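Local coordinates for protein kojibiose phosphorylase (Gut metagenome, PDB 6W0P) that is a carbohydrate-active enzyme of glycoside hydrolase family 65, combining an N-terminal beta-sandwich, a helical catalytic domain and a small C-terminal domain, at residues 4-9 and 656-661; 14-19 and 31-36; 46-51 and 126-131; 212-217 and 272-277. All coordinates share one frame; numbering follows the deposited sequence.

Contact 1. Residues 4-9 and 656-661; sequences IPKRYL and YNNNTC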
loop_
_atom_site.group_PDB
_atom_site.type_symbol
_atom_site.label_atom_id
_atom_site.label_comp_id
_atom_site.label_asym_id
_atom_site.label_seq_id
_atom_site.Cartn_x
_atom_site.Cartn_y
_atom_site.Cartn_z
ATOM N N ILE A 4 16.601 -13.637 24.134
ATOM C CA ILE A 4 17.532 -13.736 25.294
ATOM C C ILE A 4 17.477 -12.461 26.131
ATOM O O ILE A 4 17.158 -11.374 25.641
ATOM C CB ILE A 4 18.963 -14.079 24.830
ATOM C CG1 ILE A 4 19.555 -13.028 23.886
ATOM C CG2 ILE A 4 18.993 -15.475 24.215
ATOM C CD1 ILE A 4 21.068 -12.890 23.990
ATOM N N PRO A 5 17.767 -12.593 27.442
ATOM C CA PRO A 5 17.908 -11.441 28.328
ATOM C C PRO A 5 19.223 -10.665 28.120
ATOM O O PRO A 5 20.228 -11.270 27.919
ATOM C CB PRO A 5 17.893 -12.072 29.732
ATOM C CG PRO A 5 18.463 -13.477 29.523
ATOM C CD PRO A 5 17.987 -13.874 28.138
ATOM N N LYS A 6 19.147 -9.337 28.130
ATOM C CA LYS A 6 20.293 -8.415 28.319
ATOM C C LYS A 6 20.152 -7.818 29.718
ATOM O O LYS A 6 19.619 -6.692 29.866
ATOM C CB LYS A 6 20.336 -7.350 27.216
ATOM C CG LYS A 6 20.917 -7.814 25.877
ATOM C CD LYS A 6 20.042 -8.791 25.115
ATOM C CE LYS A 6 18.700 -8.200 24.736
ATOM N NZ LYS A 6 17.850 -9.162 23.996
ATOM N N ARG A 7 20.586 -8.585 30.705
ATOM C CA ARG A 7 20.460 -8.282 32.148
ATOM C C ARG A 7 21.577 -7.303 32.531
ATOM O O ARG A 7 22.714 -7.759 32.678
ATOM C CB ARG A 7 20.579 -9.592 32.930
ATOM C CG ARG A 7 20.683 -9.413 34.437
ATOM C CD ARG A 7 19.425 -8.781 34.997
ATOM N NE ARG A 7 18.267 -9.594 34.655
ATOM C CZ ARG A 7 17.779 -10.608 35.384
ATOM N NH1 ARG A 7 18.325 -10.943 36.543
ATOM N NH2 ARG A 7 16.721 -11.270 34.944
ATOM N N TYR A 8 21.279 -6.010 32.678
ATOM C CA TYR A 8 22.267 -4.996 33.120
ATOM C C TYR A 8 21.782 -4.275 34.381
ATOM O O TYR A 8 22.623 -3.512 34.940
ATOM C CB TYR A 8 22.568 -3.983 32.018
ATOM C CG TYR A 8 21.515 -2.924 31.767
ATOM C CD1 TYR A 8 20.359 -3.213 31.062
ATOM C CD2 TYR A 8 21.694 -1.619 32.189
ATOM C CE1 TYR A 8 19.410 -2.238 30.788
ATOM C CE2 TYR A 8 20.753 -0.632 31.930
ATOM C CZ TYR A 8 19.601 -0.943 31.230
ATOM O OH TYR A 8 18.662 0.021 30.964
ATOM N N LEU A 9 20.544 -4.519 34.836
ATOM C CA LEU A 9 19.963 -3.813 36.014
ATOM C C LEU A 9 20.018 -4.715 37.247
ATOM O O LEU A 9 19.845 -5.928 37.116
ATOM C CB LEU A 9 18.540 -3.345 35.687
ATOM C CG LEU A 9 18.490 -2.269 34.601
ATOM C CD1 LEU A 9 17.063 -1.951 34.199
ATOM C CD2 LEU A 9 19.180 -0.997 35.059
ATOM N N TYR A 656 14.004 -8.243 25.835
ATOM C CA TYR A 656 13.946 -9.485 25.015
ATOM C C TYR A 656 13.620 -9.186 23.535
ATOM O O TYR A 656 14.072 -9.999 22.668
ATOM C CB TYR A 656 12.947 -10.496 25.598
ATOM C CG TYR A 656 13.472 -11.314 26.759
ATOM C CD1 TYR A 656 13.526 -10.800 28.047
ATOM C CD2 TYR A 656 13.886 -12.622 26.578
ATOM C CE1 TYR A 656 13.967 -11.571 29.116
ATOM C CE2 TYR A 656 14.340 -13.404 27.629
ATOM C CZ TYR A 656 14.376 -12.876 28.905
ATOM O OH TYR A 656 14.851 -13.627 29.934
ATOM N N ASN A 657 12.860 -8.112 23.237
ATOM C CA ASN A 657 12.454 -7.734 21.861
ATOM C C ASN A 657 13.528 -6.849 21.189
ATOM O O ASN A 657 13.358 -6.523 19.988
ATOM C CB ASN A 657 11.070 -7.073 21.854
ATOM C CG ASN A 657 9.911 -8.051 21.970
ATOM O OD1 ASN A 657 10.098 -9.224 22.278
ATOM N ND2 ASN A 657 8.700 -7.592 21.692
ATOM N N ASN A 658 14.540 -6.395 21.937
ATOM C CA ASN A 658 15.645 -5.523 21.465
ATOM C C ASN A 658 15.147 -4.129 21.024
ATOM O O ASN A 658 15.936 -3.414 20.418
ATOM C CB ASN A 658 16.475 -6.207 20.371
ATOM C CG ASN A 658 17.312 -7.352 20.912
ATOM O OD1 ASN A 658 18.055 -7.195 21.879
ATOM N ND2 ASN A 658 17.172 -8.518 20.315
ATOM N N ASN A 659 13.942 -3.698 21.384
ATOM C CA ASN A 659 13.433 -2.350 21.000
ATOM C C ASN A 659 12.830 -1.626 22.222
ATOM O O ASN A 659 12.013 -0.724 22.036
ATOM C CB ASN A 659 12.421 -2.457 19.851
ATOM C CG ASN A 659 11.156 -3.195 20.278
ATOM O OD1 ASN A 659 11.153 -3.872 21.308
ATOM N ND2 ASN A 659 10.075 -3.069 19.514
ATOM N N THR A 660 13.189 -1.997 23.440
ATOM C CA THR A 660 12.745 -1.277 24.656
ATOM C C THR A 660 13.353 0.126 24.641
ATOM O O THR A 660 12.837 0.978 25.376
ATOM C CB THR A 660 13.052 -2.070 25.931
ATOM O OG1 THR A 660 12.118 -3.148 25.963
ATOM C CG2 THR A 660 12.938 -1.248 27.198
ATOM N N CYS A 661 14.379 0.372 23.818
ATOM C CA CYS A 661 14.955 1.736 23.579
ATOM C C CYS A 661 13.842 2.692 23.155
ATOM O O CYS A 661 13.903 3.843 23.571
ATOM C CB CYS A 661 16.097 1.738 22.560
ATOM S SG CYS A 661 15.724 0.976 20.957
HETATM O O HOH W 1 16.210 -11.276 22.188
#
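The ring of Tyr656 lies beneath the peptide joining Ile4 to Pro5. On that one face Ile4 O stands 3.6 Å above the ring plane and Pro5 N 3.5 Å, both displaced toward the rim. The pyrrolidine ring of Pro5 continues toward the phenol end, where its CB comes within 3.4 Å of Tyr656 OH. Proline suits the place because its ring carbons extend the apolar surface beyond the flat Ile4-Pro5 peptide. Tyr656 also stacks on the ring of Phe647. Beside this platform Lys6 curls back: bends at chi2 and chi3 bring its chain round, and NZ then donates to Ile4 O at 2.8 Å and to Asn658 OD1 at 2.9 Å. It approaches Asn658 OD1 from above the carbonyl plane, at a C=O...N angle of 116°. Asp655 O is a further acceptor, and a long flexible ammonium suits a site ringed by neutral oxygens. Water 1 links the backbones, accepting from Ile4 N at 3.1 Å and donating to Tyr656 O. The whole is a surface loop-to-loop contact, joining the N-terminal lead into the beta-sandwich to a loop of the catalytic domain, the domain pairing of family 65 enzymes.

Contact 2. Residues 14-19 and 31-36; sequences YRIVEN and SIFSLG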
loop_
_atom_site.group_PDB
_atom_site.type_symbol
_atom_site.label_atom_id
_atom_site.label_comp_id
_atom_site.label_asym_id
_atom_site.label_seq_id
_atom_site.Cartn_x
_atom_site.Cartn_y
_atom_site.Cartn_z
ATOM N N TYR A 14 11.756 -3.865 45.315
ATOM C CA TYR A 14 10.979 -2.590 45.373
ATOM C C TYR A 14 11.635 -1.450 44.576
ATOM O O TYR A 14 11.113 -0.332 44.634
ATOM C CB TYR A 14 10.738 -2.152 46.827
ATOM C CG TYR A 14 9.941 -3.117 47.672
ATOM C CD1 TYR A 14 8.555 -3.218 47.548
ATOM C CD2 TYR A 14 10.573 -3.932 48.603
ATOM C CE1 TYR A 14 7.822 -4.101 48.329
ATOM C CE2 TYR A 14 9.850 -4.794 49.408
ATOM C CZ TYR A 14 8.476 -4.891 49.256
ATOM O OH TYR A 14 7.790 -5.781 50.031
ATOM N N ARG A 15 12.736 -1.706 43.869
ATOM C CA ARG A 15 13.450 -0.669 43.091
ATOM C C ARG A 15 14.088 -1.277 41.840
ATOM O O ARG A 15 14.438 -2.465 41.847
ATOM C CB ARG A 15 14.530 -0.004 43.951
ATOM C CG ARG A 15 14.080 0.340 45.364
ATOM C CD ARG A 15 15.052 1.309 46.014
ATOM N NE ARG A 15 16.346 0.689 46.208
ATOM C CZ ARG A 15 17.461 1.330 46.577
ATOM N NH1 ARG A 15 17.450 2.634 46.819
ATOM N NH2 ARG A 15 18.577 0.636 46.738
ATOM N N ILE A 16 14.223 -0.470 40.795
ATOM C CA ILE A 16 15.097 -0.750 39.631
ATOM C C ILE A 16 16.350 0.078 39.887
ATOM O O ILE A 16 16.214 1.318 40.190
ATOM C CB ILE A 16 14.404 -0.398 38.304
ATOM C CG1 ILE A 16 12.960 -0.909 38.223
ATOM C CG2 ILE A 16 15.219 -0.900 37.131
ATOM C CD1 ILE A 16 12.811 -2.416 38.449
ATOM N N VAL A 17 17.510 -0.557 39.841
ATOM C CA VAL A 17 18.809 0.119 40.093
ATOM C C VAL A 17 19.735 -0.141 38.908
ATOM O O VAL A 17 19.896 -1.330 38.528
ATOM C CB VAL A 17 19.428 -0.339 41.426
ATOM C CG1 VAL A 17 20.783 0.332 41.674
ATOM C CG2 VAL A 17 18.484 -0.033 42.567
ATOM N N GLU A 18 20.322 0.926 38.359
ATOM C CA GLU A 18 21.466 0.831 37.410
ATOM C C GLU A 18 22.742 1.186 38.181
ATOM O O GLU A 18 22.811 2.290 38.688
ATOM C CB GLU A 18 21.279 1.733 36.185
ATOM C CG GLU A 18 22.330 1.504 35.103
ATOM C CD GLU A 18 22.340 2.509 33.957
ATOM O OE1 GLU A 18 21.607 3.541 34.034
ATOM O OE2 GLU A 18 23.050 2.231 32.962
ATOM N N ASN A 19 23.650 0.231 38.330
ATOM C CA ASN A 19 24.971 0.395 38.994
ATOM C C ASN A 19 25.984 0.726 37.894
ATOM O O ASN A 19 26.233 -0.153 37.056
ATOM C CB ASN A 19 25.409 -0.876 39.737
ATOM C CG ASN A 19 24.922 -0.980 41.168
ATOM O OD1 ASN A 19 24.198 -0.111 41.655
ATOM N ND2 ASN A 19 25.304 -2.049 41.854
ATOM N N SER A 31 13.667 4.505 28.785
ATOM C CA SER A 31 12.322 3.897 28.623
ATOM C C SER A 31 11.881 3.274 29.962
ATOM O O SER A 31 10.812 3.614 30.480
ATOM C CB SER A 31 12.322 2.892 27.496
ATOM O OG SER A 31 12.598 3.510 26.247
ATOM N N ILE A 32 12.749 2.459 30.535
ATOM C CA ILE A 32 12.467 1.600 31.716
ATOM C C ILE A 32 12.162 2.481 32.914
ATOM O O ILE A 32 11.218 2.167 33.669
ATOM C CB ILE A 32 13.648 0.645 31.977
ATOM C CG1 ILE A 32 13.712 -0.430 30.890
ATOM C CG2 ILE A 32 13.563 0.061 33.383
ATOM C CD1 ILE A 32 14.894 -1.364 31.006
ATOM N N PHE A 33 12.948 3.537 33.084
ATOM C CA PHE A 33 12.902 4.394 34.291
ATOM C C PHE A 33 11.890 5.526 34.101
ATOM O O PHE A 33 11.894 6.440 34.922
ATOM C CB PHE A 33 14.298 4.921 34.612
ATOM C CG PHE A 33 15.237 3.905 35.206
ATOM C CD1 PHE A 33 15.859 2.959 34.411
ATOM C CD2 PHE A 33 15.541 3.935 36.551
ATOM C CE1 PHE A 33 16.754 2.045 34.955
ATOM C CE2 PHE A 33 16.401 2.993 37.101
ATOM C CZ PHE A 33 17.041 2.074 36.296
ATOM N N SER A 34 11.064 5.473 33.056
ATOM C CA SER A 34 10.045 6.506 32.738
ATOM C C SER A 34 9.102 6.680 33.934
ATOM O O SER A 34 8.689 5.656 34.551
ATOM C CB SER A 34 9.245 6.162 31.497
ATOM O OG SER A 34 10.056 6.173 30.325
ATOM N N LEU A 35 8.741 7.931 34.223
ATOM C CA LEU A 35 7.650 8.261 35.174
ATOM C C LEU A 35 6.395 8.599 34.367
ATOM O O LEU A 35 6.513 9.038 33.197
ATOM C CB LEU A 35 8.070 9.449 36.048
ATOM C CG LEU A 35 9.304 9.238 36.923
ATOM C CD1 LEU A 35 9.584 10.486 37.751
ATOM C CD2 LEU A 35 9.119 8.040 37.817
ATOM N N GLY A 36 5.234 8.373 34.966
ATOM C CA GLY A 36 3.944 8.707 34.351
ATOM C C GLY A 36 2.879 8.823 35.406
ATOM O O GLY A 36 2.989 8.127 36.433
#
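Ile16 meets Phe33 through its CG2 branch. Chi1 of -46° puts CG1 beside the backbone N, and this leaves CG2 anti to it; CG2 lies 3.6 Å from Phe33 CZ, while CG1 carries CD1 away from the contact. The beta-branched side chain thus serves two neighbours, since Ile16 also touches Gln312 and Tyr316 of helix 308-324. In Phe33, CG is anti to the carbonyl carbon (chi1 -74°); although CB does not face the strand, the far end of the ring does reach it. The tip of the ring enters beside the backbone: CE2 of Phe33 is 3.5 Å from Ile16 O, and its CZ is 4.0 Å from Glu18 N. Val17 C lies at the ring edge, near its plane. Here the C-terminal end of helix 26-32 packs on the large antiparallel sheet of the N-terminal domain, to which strand 15-19 belongs, and Phe33 is the first residue to leave helical geometry. Ile32, in the last turn, adds a looser contact, its CG2 4.2 Å from Ile16 CG2. Glu18 has an extended chain whose aliphatic CB lies 4.3 Å from Phe33 CZ, and its buried carboxylate is satisfied farther on, by a salt bridge to Arg115 and a hydrogen bond to His22 ND1. Phe33 touches Leu117 of strand 109-118 as well, an apolar setting that suits a bulky aromatic.

Contact 3. Residues 46-51 and 126-131; sequences FDETYS and RTFTWL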
loop_
_atom_site.group_PDB
_atom_site.type_symbol
_atom_site.label_atom_id
_atom_site.label_comp_id
_atom_site.label_asym_id
_atom_site.label_seq_id
_atom_site.Cartn_x
_atom_site.Cartn_y
_atom_site.Cartn_z
ATOM N N PHE A 46 18.397 12.264 30.812
ATOM C CA PHE A 46 19.279 13.119 31.638
ATOM C C PHE A 46 18.763 14.554 31.628
ATOM O O PHE A 46 18.389 15.070 30.566
ATOM C CB PHE A 46 20.725 13.048 31.130
ATOM C CG PHE A 46 21.408 11.729 31.389
ATOM C CD1 PHE A 46 20.761 10.700 32.066
ATOM C CD2 PHE A 46 22.719 11.531 30.997
ATOM C CE1 PHE A 46 21.408 9.500 32.334
ATOM C CE2 PHE A 46 23.358 10.328 31.255
ATOM C CZ PHE A 46 22.708 9.319 31.931
ATOM N N ASP A 47 18.771 15.176 32.804
ATOM C CA ASP A 47 18.330 16.579 33.011
ATOM C C ASP A 47 19.335 17.488 32.304
ATOM O O ASP A 47 18.913 18.255 31.447
ATOM C CB ASP A 47 18.227 16.880 34.501
ATOM C CG ASP A 47 17.540 15.750 35.239
ATOM O OD1 ASP A 47 16.324 15.865 35.445
ATOM O OD2 ASP A 47 18.228 14.749 35.570
ATOM N N GLU A 48 20.613 17.347 32.634
ATOM C CA GLU A 48 21.723 18.169 32.086
ATOM C C GLU A 48 21.884 17.851 30.602
ATOM O O GLU A 48 21.318 16.844 30.162
ATOM C CB GLU A 48 23.031 17.914 32.843
ATOM C CG GLU A 48 23.662 16.545 32.588
ATOM C CD GLU A 48 23.070 15.364 33.349
ATOM O OE1 GLU A 48 22.086 15.569 34.071
ATOM O OE2 GLU A 48 23.585 14.241 33.208
ATOM N N THR A 49 22.648 18.669 29.879
ATOM C CA THR A 49 23.080 18.389 28.478
ATOM C C THR A 49 23.643 16.959 28.377
ATOM O O THR A 49 24.477 16.572 29.201
ATOM C CB THR A 49 24.089 19.447 28.014
ATOM O OG1 THR A 49 23.387 20.689 27.972
ATOM C CG2 THR A 49 24.709 19.145 26.668
ATOM N N TYR A 50 23.181 16.179 27.405
ATOM C CA TYR A 50 23.787 14.866 27.062
ATOM C C TYR A 50 23.897 14.782 25.545
ATOM O O TYR A 50 22.872 14.949 24.849
ATOM C CB TYR A 50 23.005 13.685 27.643
ATOM C CG TYR A 50 23.600 12.321 27.358
ATOM C CD1 TYR A 50 24.704 11.848 28.048
ATOM C CD2 TYR A 50 23.043 11.482 26.408
ATOM C CE1 TYR A 50 25.231 10.587 27.812
ATOM C CE2 TYR A 50 23.560 10.223 26.152
ATOM C CZ TYR A 50 24.657 9.770 26.855
ATOM O OH TYR A 50 25.154 8.517 26.596
ATOM N N SER A 51 25.121 14.575 25.067
ATOM C CA SER A 51 25.490 14.661 23.632
ATOM C C SER A 51 25.667 13.238 23.075
ATOM O O SER A 51 26.129 13.105 21.940
ATOM C CB SER A 51 26.719 15.516 23.451
ATOM O OG SER A 51 27.854 14.875 24.015
ATOM N N ARG A 126 19.136 10.035 40.348
ATOM C CA ARG A 126 20.409 9.802 39.636
ATOM C C ARG A 126 21.493 10.492 40.454
ATOM O O ARG A 126 21.320 11.690 40.753
ATOM C CB ARG A 126 20.285 10.284 38.189
ATOM C CG ARG A 126 21.217 9.580 37.213
ATOM C CD ARG A 126 20.873 9.914 35.773
ATOM N NE ARG A 126 20.503 11.320 35.629
ATOM C CZ ARG A 126 21.263 12.276 35.086
ATOM N NH1 ARG A 126 22.458 11.999 34.591
ATOM N NH2 ARG A 126 20.812 13.521 35.039
ATOM N N THR A 127 22.525 9.738 40.836
ATOM C CA THR A 127 23.697 10.219 41.610
ATOM C C THR A 127 24.968 9.952 40.783
ATOM O O THR A 127 25.036 8.923 40.105
ATOM C CB THR A 127 23.695 9.556 42.995
ATOM O OG1 THR A 127 22.454 9.839 43.659
ATOM C CG2 THR A 127 24.851 10.002 43.859
ATOM N N PHE A 128 25.928 10.874 40.781
ATOM C CA PHE A 128 27.259 10.652 40.162
ATOM C C PHE A 128 28.230 11.702 40.699
ATOM O O PHE A 128 27.790 12.756 41.217
ATOM C CB PHE A 128 27.138 10.655 38.636
ATOM C CG PHE A 128 26.425 11.867 38.100
ATOM C CD1 PHE A 128 27.120 13.021 37.812
ATOM C CD2 PHE A 128 25.054 11.863 37.921
ATOM C CE1 PHE A 128 26.459 14.147 37.355
ATOM C CE2 PHE A 128 24.393 12.989 37.463
ATOM C CZ PHE A 128 25.094 14.136 37.196
ATOM N N THR A 129 29.526 11.406 40.628
ATOM C CA THR A 129 30.577 12.373 41.024
ATOM C C THR A 129 31.280 12.885 39.761
ATOM O O THR A 129 31.862 12.083 39.016
ATOM C CB THR A 129 31.504 11.794 42.094
ATOM O OG1 THR A 129 30.678 11.411 43.202
ATOM C CG2 THR A 129 32.550 12.795 42.533
ATOM N N TRP A 130 31.183 14.192 39.545
ATOM C CA TRP A 130 31.808 14.944 38.430
ATOM C C TRP A 130 33.244 15.284 38.823
ATOM O O TRP A 130 33.419 16.028 39.819
ATOM C CB TRP A 130 30.986 16.205 38.167
ATOM C CG TRP A 130 31.370 16.980 36.953
ATOM C CD1 TRP A 130 32.139 16.577 35.898
ATOM C CD2 TRP A 130 30.936 18.308 36.654
ATOM N NE1 TRP A 130 32.221 17.575 34.967
ATOM C CE2 TRP A 130 31.489 18.648 35.402
ATOM C CE3 TRP A 130 30.133 19.235 37.323
ATOM C CZ2 TRP A 130 31.264 19.887 34.808
ATOM C CZ3 TRP A 130 29.923 20.467 36.740
ATOM C CH2 TRP A 130 30.480 20.785 35.499
ATOM N N LEU A 131 34.219 14.727 38.100
ATOM C CA LEU A 131 35.655 15.059 38.240
ATOM C C LEU A 131 35.957 16.171 37.230
ATOM O O LEU A 131 36.169 15.886 36.060
ATOM C CB LEU A 131 36.496 13.799 38.024
ATOM C CG LEU A 131 35.959 12.522 38.679
ATOM C CD1 LEU A 131 36.952 11.378 38.509
ATOM C CD2 LEU A 131 35.645 12.727 40.154
HETATM O O HOH W 2 17.898 12.231 36.277
#
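Arg126 lays its guanidinium flat on the ring of Phe46 and meets Glu48 and Asp47 at its edge, forming a buried salt-bridge network between a strand of the N-terminal domain's large antiparallel sheet and the loop 46-51. The stack is close: the two planes are 12° apart, and Arg126 NH1 sits 3.2 Å above the plane of the Phe46 ring, over its centre, while Arg126 CZ is off-centre in the cation-pi contact. Glu48 is met tip to tip: Arg126 NH2 donates to Glu48 OE1 at 2.6 Å and Arg126 NH1 to Glu48 OE2 at 2.9 Å, each oxygen using its syn lone pair. Arginine suits this place because one flat cation offers both a face and several in-plane N-H groups; a bend at chi3 (39°) turns NE out of the line of the chain. Arg126 NH2 also donates to the anti lone pair of Asp47 OD2 at 2.9 Å, so a single nitrogen grips two carboxylates. Arg143 pairs with Asp47 OD1, and these cations probably favour ionised acids here. Only toward Phe128 is the fit looser, its CZ 4.3 Å from Glu48 OE2. At the NE side the network is completed by water 2, in the guanidinium plane, which accepts from Arg126 NE at 2.8 Å and donates to Asp47 OD2 at 2.6 Å.

Contact 4. Residues 212-217 and 272-277; sequences TSVMRT and TKLKEA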
loop_
_atom_site.group_PDB
_atom_site.type_symbol
_atom_site.label_atom_id
_atom_site.label_comp_id
_atom_site.label_asym_id
_atom_site.label_seq_id
_atom_site.Cartn_x
_atom_site.Cartn_y
_atom_site.Cartn_z
ATOM N N THR A 212 0.245 25.685 29.351
ATOM C CA THR A 212 1.030 26.644 30.170
ATOM C C THR A 212 1.914 25.841 31.115
ATOM O O THR A 212 1.375 24.996 31.857
ATOM C CB THR A 212 0.144 27.640 30.929
ATOM O OG1 THR A 212 -0.480 28.465 29.954
ATOM C CG2 THR A 212 0.923 28.521 31.880
ATOM N N SER A 213 3.222 26.065 31.028
ATOM C CA SER A 213 4.241 25.470 31.916
ATOM C C SER A 213 4.830 26.571 32.785
ATOM O O SER A 213 5.365 27.546 32.203
ATOM C CB SER A 213 5.320 24.783 31.137
ATOM O OG SER A 213 6.205 24.131 32.037
ATOM N N VAL A 214 4.720 26.415 34.108
ATOM C CA VAL A 214 5.249 27.406 35.087
ATOM C C VAL A 214 6.145 26.695 36.106
ATOM O O VAL A 214 5.796 25.584 36.552
ATOM C CB VAL A 214 4.105 28.171 35.775
ATOM C CG1 VAL A 214 3.371 29.075 34.789
ATOM C CG2 VAL A 214 3.138 27.230 36.473
ATOM N N MET A 215 7.259 27.325 36.463
ATOM C CA MET A 215 8.132 26.821 37.540
ATOM C C MET A 215 8.486 27.949 38.511
ATOM O O MET A 215 8.331 29.125 38.176
ATOM C CB MET A 215 9.409 26.201 36.983
ATOM C CG MET A 215 10.301 27.169 36.279
ATOM S SD MET A 215 11.857 26.344 35.934
ATOM C CE MET A 215 12.632 27.504 34.808
ATOM N N ARG A 216 8.898 27.539 39.698
ATOM C CA ARG A 216 9.474 28.393 40.756
ATOM C C ARG A 216 10.287 27.469 41.660
ATOM O O ARG A 216 10.091 26.234 41.549
ATOM C CB ARG A 216 8.371 29.074 41.562
ATOM C CG ARG A 216 7.642 28.118 42.485
ATOM C CD ARG A 216 6.407 28.760 43.054
ATOM N NE ARG A 216 6.698 29.608 44.197
ATOM C CZ ARG A 216 6.318 30.875 44.307
ATOM N NH1 ARG A 216 5.680 31.477 43.310
ATOM N NH2 ARG A 216 6.614 31.559 45.402
ATOM N N THR A 217 11.108 28.038 42.542
ATOM C CA THR A 217 12.150 27.294 43.302
ATOM C C THR A 217 12.164 27.849 44.728
ATOM O O THR A 217 11.379 28.774 44.997
ATOM C CB THR A 217 13.513 27.336 42.586
ATOM O OG1 THR A 217 14.149 28.599 42.798
ATOM C CG2 THR A 217 13.412 27.091 41.096
ATOM N N THR A 272 -1.548 29.622 40.517
ATOM C CA THR A 272 -2.242 29.302 41.798
ATOM C C THR A 272 -1.796 27.915 42.286
ATOM O O THR A 272 -1.398 27.795 43.471
ATOM C CB THR A 272 -3.766 29.407 41.660
ATOM O OG1 THR A 272 -4.075 30.692 41.112
ATOM C CG2 THR A 272 -4.485 29.229 42.978
ATOM N N LYS A 273 -1.814 26.899 41.417
ATOM C CA LYS A 273 -1.410 25.518 41.804
ATOM C C LYS A 273 0.105 25.462 42.049
ATOM O O LYS A 273 0.517 24.864 43.050
ATOM C CB LYS A 273 -1.884 24.518 40.742
ATOM C CG LYS A 273 -3.324 24.045 40.913
ATOM C CD LYS A 273 -3.961 23.652 39.602
ATOM C CE LYS A 273 -5.449 23.391 39.699
ATOM N NZ LYS A 273 -5.719 21.943 39.731
ATOM N N LEU A 274 0.922 26.075 41.185
ATOM C CA LEU A 274 2.391 26.145 41.402
ATOM C C LEU A 274 2.670 26.667 42.817
ATOM O O LEU A 274 3.456 26.024 43.548
ATOM C CB LEU A 274 3.022 27.071 40.358
ATOM C CG LEU A 274 4.545 27.182 40.449
ATOM C CD1 LEU A 274 5.210 25.827 40.220
ATOM C CD2 LEU A 274 5.075 28.222 39.478
ATOM N N LYS A 275 2.004 27.768 43.184
ATOM C CA LYS A 275 2.113 28.453 44.502
ATOM C C LYS A 275 1.735 27.475 45.622
ATOM O O LYS A 275 2.568 27.275 46.535
ATOM C CB LYS A 275 1.255 29.731 44.496
ATOM C CG LYS A 275 1.162 30.488 45.813
ATOM C CD LYS A 275 2.516 30.811 46.424
ATOM C CE LYS A 275 2.421 31.703 47.647
ATOM N NZ LYS A 275 3.649 31.609 48.473
ATOM N N GLU A 276 0.549 26.862 45.553
ATOM C CA GLU A 276 0.088 25.864 46.565
ATOM C C GLU A 276 1.162 24.775 46.700
ATOM O O GLU A 276 1.545 24.472 47.843
ATOM C CB GLU A 276 -1.282 25.276 46.203
ATOM C CG GLU A 276 -2.461 26.015 46.842
ATOM C CD GLU A 276 -3.682 26.288 45.959
ATOM O OE1 GLU A 276 -4.460 27.213 46.311
ATOM O OE2 GLU A 276 -3.867 25.587 44.916
ATOM N N ALA A 277 1.679 24.263 45.578
ATOM C CA ALA A 277 2.622 23.117 45.545
ATOM C C ALA A 277 3.947 23.505 46.204
ATOM O O ALA A 277 4.557 22.636 46.870
ATOM C CB ALA A 277 2.834 22.633 44.130
#
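Leu274 CB points toward the strand, and CG is anti to the backbone N (chi1 -178°), while Arg216 holds CG in the crowded position between its N and carbonyl carbon (chi1 73°); its methylenes cross the leucine at a slant. The two aliphatic portions meet at 3.6 Å, Arg216 CD against Leu274 CG. Both leucine methyls are used. CD2 of Leu274 lies 3.7 Å from Val214 CG2 and 3.6 Å from the carbonyl carbon of Met215, whereas CD1 approaches Val214 O at 3.7 Å. A branched, apolar leucine fits because its two methyl branches can touch Val214 and Arg216, two residues apart on one face of the strand. Met215, between them, points its CB the other way and packs on Leu171 and Leu173 of the second sheet of the sandwich.

Toward the partly exposed end the chemistry changes. Lys275 CD lies over one face of the Arg216 guanidinium, 4.2 Å above its plane and displaced to the rim, and Lys275 NZ comes within 4.3 Å of Arg216 NH2. Two like charges at that distance should repel mildly; Arg216 NH1 is hydrogen-bonded to Ser197 OG. The axes of segments 212-217 and 272-277 approach to 8.7 Å, their N-to-C directions 29° apart. This is a helix lying over the outer face of an antiparallel sheet: helix 263-277, which follows the N-terminal domain's last strand, 245-256, packs on the face of the large sheet turned away from the second sheet, consistent with the helical linker of family 65 enzymes.

How the contacts relate
Contacts 2, 3 and 4 are largely buried and all reach the same large antiparallel sheet, whereas contact 1 lies at the surface and joins two loops. Their chemistry follows their place: contact 2 is mainly apolar, contact 3 is a buried ionic network, contact 4 mixes aliphatic packing with two like charges at its more exposed end, and contact 1 combines a tyrosine ring packed on a peptide and proline with a lysine bonded to neutral oxygens. Contacts 1 and 2 touch directly: Leu9 CD1 packs on Ile16 CG2 at 3.6 Å. Contacts 2 and 3 come within about 6 Å, nearest atoms, without touching, while contact 4 stands apart, its centre about 38 Å from that of contact 1.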